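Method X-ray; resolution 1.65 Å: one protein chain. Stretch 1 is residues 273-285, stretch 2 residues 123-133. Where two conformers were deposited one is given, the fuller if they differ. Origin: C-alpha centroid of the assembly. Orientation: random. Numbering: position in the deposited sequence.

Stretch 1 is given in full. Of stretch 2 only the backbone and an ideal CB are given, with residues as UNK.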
# COMPACT_ATOMS: atom_id res chain seq x y z
N ASN A 273 -2.71 23.59 8.11
CA ASN A 273 -1.41 24.17 8.47
C ASN A 273 -1.06 23.91 9.94
O ASN A 273 0.08 23.77 10.28
CB ASN A 273 -1.35 25.65 8.10
CG ASN A 273 -1.01 25.83 6.64
OD1 ASN A 273 -0.30 25.00 6.07
ND2 ASN A 273 -1.53 26.87 6.01
N LYS A 274 -2.07 23.78 10.81
CA LYS A 274 -1.82 23.53 12.24
C LYS A 274 -0.93 22.29 12.41
O LYS A 274 -0.06 22.25 13.31
CB LYS A 274 -3.17 23.39 12.93
CG LYS A 274 -3.16 22.77 14.31
CD LYS A 274 -4.37 23.15 15.14
CE LYS A 274 -5.51 22.18 14.95
NZ LYS A 274 -6.80 22.72 15.44
N ALA A 275 -1.13 21.27 11.55
CA ALA A 275 -0.50 19.95 11.67
C ALA A 275 0.75 19.80 10.79
O ALA A 275 1.31 18.71 10.76
CB ALA A 275 -1.49 18.88 11.30
N ARG A 276 1.16 20.85 10.07
CA ARG A 276 2.18 20.76 9.03
C ARG A 276 3.53 20.36 9.64
O ARG A 276 4.23 19.48 9.08
CB ARG A 276 2.27 22.08 8.25
CG ARG A 276 3.21 22.02 7.05
CD ARG A 276 3.42 23.36 6.38
NE ARG A 276 2.25 23.81 5.65
CZ ARG A 276 2.02 23.57 4.36
NH1 ARG A 276 2.91 22.88 3.66
NH2 ARG A 276 0.89 23.99 3.81
N ASP A 277 3.90 20.96 10.78
CA ASP A 277 5.22 20.69 11.37
C ASP A 277 5.34 19.22 11.78
O ASP A 277 6.39 18.63 11.59
CB ASP A 277 5.55 21.54 12.60
CG ASP A 277 5.94 22.96 12.26
OD1 ASP A 277 6.35 23.21 11.12
OD2 ASP A 277 5.80 23.82 13.15
N ALA A 278 4.27 18.67 12.37
CA ALA A 278 4.29 17.28 12.80
C ALA A 278 4.37 16.34 11.58
O ALA A 278 4.98 15.29 11.63
CB ALA A 278 3.06 16.98 13.62
N ALA A 279 3.69 16.71 10.51
CA ALA A 279 3.74 15.96 9.27
C ALA A 279 5.18 15.89 8.75
O ALA A 279 5.57 14.88 8.14
CB ALA A 279 2.85 16.61 8.24
N ARG A 280 5.95 16.95 8.95
CA ARG A 280 7.38 16.93 8.51
C ARG A 280 8.27 16.11 9.45
O ARG A 280 9.30 15.59 9.01
CB ARG A 280 7.91 18.36 8.39
CG ARG A 280 7.18 19.18 7.34
CD ARG A 280 7.60 20.63 7.42
NE ARG A 280 8.97 20.79 6.98
CZ ARG A 280 9.63 21.94 7.02
NH1 ARG A 280 9.08 22.99 7.60
NH2 ARG A 280 10.85 22.03 6.52
N ASP A 281 7.91 16.04 10.74
CA ASP A 281 8.76 15.41 11.74
C ASP A 281 8.66 13.89 11.67
O ASP A 281 9.61 13.20 11.96
CB ASP A 281 8.41 15.83 13.18
CG ASP A 281 8.78 17.26 13.56
OD1 ASP A 281 9.58 17.89 12.83
OD2 ASP A 281 8.23 17.74 14.57
N ILE A 282 7.48 13.37 11.35
CA ILE A 282 7.28 11.91 11.29
C ILE A 282 7.99 11.36 10.05
O ILE A 282 8.26 12.10 9.12
CB ILE A 282 5.78 11.52 11.30
CG1 ILE A 282 5.04 12.05 10.06
CG2 ILE A 282 5.14 11.94 12.61
CD1 ILE A 282 3.60 11.62 9.97
N PHE A 283 8.27 10.06 10.08
CA PHE A 283 8.87 9.36 8.92
C PHE A 283 7.90 8.28 8.44
O PHE A 283 7.72 7.23 9.08
CB PHE A 283 10.23 8.72 9.23
CG PHE A 283 10.89 8.17 7.98
CD1 PHE A 283 11.41 9.03 7.03
CD2 PHE A 283 10.86 6.81 7.71
CE1 PHE A 283 11.97 8.54 5.85
CE2 PHE A 283 11.44 6.31 6.55
CZ PHE A 283 11.99 7.17 5.62
N VAL A 284 7.33 8.55 7.26
CA VAL A 284 6.42 7.65 6.59
C VAL A 284 6.82 7.66 5.11
O VAL A 284 7.18 8.69 4.55
CB VAL A 284 4.95 8.05 6.83
CG1 VAL A 284 4.56 7.99 8.31
CG2 VAL A 284 4.63 9.41 6.24
N THR A 285 6.85 6.47 4.51
CA THR A 285 7.22 6.35 3.10
C THR A 285 6.77 4.99 2.60
O THR A 285 6.45 4.09 3.39
CB THR A 285 8.74 6.50 2.96
OG1 THR A 285 9.09 6.84 1.61
CG2 THR A 285 9.50 5.26 3.42
N UNK A 123 -2.98 5.35 9.57
CA UNK A 123 -1.83 5.10 10.41
C UNK A 123 -0.93 6.34 10.48
O UNK A 123 -0.45 6.69 11.55
CB UNK A 123 -1.05 3.89 9.89
N UNK A 124 -0.74 7.01 9.32
CA UNK A 124 0.01 8.24 9.25
C UNK A 124 -0.67 9.31 10.12
O UNK A 124 0.03 10.04 10.87
CB UNK A 124 0.14 8.71 7.80
N UNK A 125 -2.00 9.42 10.03
CA UNK A 125 -2.74 10.40 10.84
C UNK A 125 -2.52 10.14 12.34
O UNK A 125 -2.33 11.08 13.12
CB UNK A 125 -4.23 10.35 10.51
N UNK A 126 -2.52 8.87 12.72
CA UNK A 126 -2.36 8.44 14.15
C UNK A 126 -0.98 8.89 14.67
O UNK A 126 -0.88 9.53 15.72
CB UNK A 126 -2.50 6.92 14.29
N UNK A 127 0.09 8.58 13.91
CA UNK A 127 1.45 8.93 14.27
C UNK A 127 1.63 10.46 14.27
O UNK A 127 2.20 11.01 15.23
CB UNK A 127 2.44 8.27 13.31
N UNK A 128 1.15 11.15 13.23
CA UNK A 128 1.17 12.61 13.16
C UNK A 128 0.56 13.21 14.44
O UNK A 128 1.15 14.11 15.01
CB UNK A 128 0.41 13.10 11.92
N UNK A 129 -0.63 12.74 14.83
CA UNK A 129 -1.35 13.34 15.96
C UNK A 129 -0.54 13.19 17.27
O UNK A 129 -0.50 14.15 18.06
CB UNK A 129 -2.73 12.69 16.11
N UNK A 130 0.11 12.05 17.47
CA UNK A 130 0.94 11.81 18.62
C UNK A 130 2.16 12.74 18.57
O UNK A 130 2.49 13.35 19.59
CB UNK A 130 1.36 10.34 18.68
N UNK A 131 2.83 12.88 17.40
CA UNK A 131 3.93 13.84 17.23
C UNK A 131 3.50 15.28 17.53
O UNK A 131 4.27 16.04 18.14
CB UNK A 131 4.48 13.76 15.80
N UNK A 132 2.31 15.66 17.06
CA UNK A 132 1.81 17.01 17.12
C UNK A 132 1.54 17.38 18.58
O UNK A 132 1.86 18.49 19.00
CB UNK A 132 0.55 17.16 16.27
N UNK A 133 0.92 16.46 19.31
CA UNK A 133 0.42 16.79 20.64
C UNK A 133 1.39 16.39 21.75
O UNK A 133 1.24 16.85 22.85
CB UNK A 133 -0.93 16.11 20.87

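Positions 123-133 form a continuous helix, whose axis passes 8.4 Å from that of helix 276-281 at 113°, so stretch 1 offers its surface to a limited set of positions. At position 123 nothing of stretch 1 lies within 5.5 Å of the ideal CB, and the choice is open; the residue is Ser-123, whose OG bonds elsewhere in the structure.

Position 124 points sideways, its ideal CB 4.5 Å from Val-284 CG1 and 5.0 Å from Ile-282 CD1. A medium side chain with an apolar branch would suit, such as Val, Ile or Thr. It is Thr-124, with CG2 3.7 Å from Ile-282 CD1 and OG1, hydrogen-bonded elsewhere, 3.9 Å from Val-284 CG1.

Positions 125 and 126 meet nothing of stretch 1, which cannot discriminate there; they are Ala-125 and Met-126.

Position 127 points toward stretch 1, with Ile-282 CG2 4.6 Å from the ideal CB. That gap invites a short or branched aliphatic residue, and Val-127 fills it: its CG1 packs 3.6 Å from Ile-282 CG2.

Position 128 points sideways, yet the methyls of Ala-275, Ala-278 and Ala-279 leave an apolar pocket beyond its CB. Leu, Ile or Met could reach it. Leu-128 does so with both methyls: CD2 lies 3.7 Å from Ala-275 CB and 3.8 Å from Ala-278 CB, while CD1 lies 3.7 Å from Ala-279 CB. Its CB is 4.0 Å from Ile-282 CD1.

Position 129 faces away and is Ala-129. Position 130 is free of contact, and Arg-130 leads its end away from stretch 1.

At position 131 the CB points toward stretch 1, and the ideal CB is already 3.7 Å from Ile-282 CG2 and 4.1 Å from Ala-278 CB. Such closeness favours a small residue, Ala or perhaps Ser or Gly. Ala-131 rests its CB 3.8 Å from Ile-282 CG2 and 4.2 Å from Ala-278 CB.

Position 132 starts sideways, its ideal CB 3.7 Å from Ala-278 CB, where the two backbones approach most closely. The carbonyl of Lys-274 and the amide of Ala-278 lie farther along, so a polar side chain such as His, Gln or Asn is plausible. In His-132 the ring edge meets Lys-274 O, 3.1 Å from CE1. No direct hydrogen bond crosses between the stretches; instead a water lies 2.8 Å from His-132 ND1, donates to Lys-274 O (3.1 Å from the water O) and accepts from Ala-278 N (3.0 Å from the water O).

Position 133 is out of reach; Thr-133 OG1 donates to Ala-129 O at 2.9 Å within its own helix.

Stretch 2 (123-133) STAMVLARAHT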
# COMPACT_ATOMS: atom_id res chain seq x y z
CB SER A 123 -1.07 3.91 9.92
OG SER A 123 -1.74 2.72 10.30
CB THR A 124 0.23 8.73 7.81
OG1 THR A 124 0.92 7.71 7.06
CG2 THR A 124 1.05 10.00 7.77
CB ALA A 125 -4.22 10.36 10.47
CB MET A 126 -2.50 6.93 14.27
CG MET A 126 -2.11 6.39 15.63
SD MET A 126 -2.29 4.62 15.66
CE MET A 126 -0.73 4.13 14.92
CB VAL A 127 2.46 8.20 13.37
CG1 VAL A 127 3.88 8.68 13.63
CG2 VAL A 127 2.37 6.70 13.56
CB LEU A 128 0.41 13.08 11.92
CG LEU A 128 0.63 14.52 11.47
CD1 LEU A 128 0.22 14.67 10.00
CD2 LEU A 128 -0.17 15.53 12.28
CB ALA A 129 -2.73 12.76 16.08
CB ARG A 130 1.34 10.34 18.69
CG ARG A 130 0.18 9.42 19.04
CD ARG A 130 0.53 7.94 19.01
NE ARG A 130 -0.52 7.21 19.71
CZ ARG A 130 -0.77 5.92 19.57
NH1 ARG A 130 -0.05 5.20 18.71
NH2 ARG A 130 -1.74 5.37 20.29
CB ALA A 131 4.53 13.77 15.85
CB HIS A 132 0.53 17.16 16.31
CG HIS A 132 -0.11 18.50 16.41
ND1 HIS A 132 0.27 19.56 15.63
CD2 HIS A 132 -1.13 18.96 17.18
CE1 HIS A 132 -0.48 20.62 15.92
NE2 HIS A 132 -1.34 20.27 16.88
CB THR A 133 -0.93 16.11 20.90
OG1 THR A 133 -0.67 14.71 20.85
CG2 THR A 133 -2.00 16.52 19.92
O HOH W 1 2.31 20.33 13.93
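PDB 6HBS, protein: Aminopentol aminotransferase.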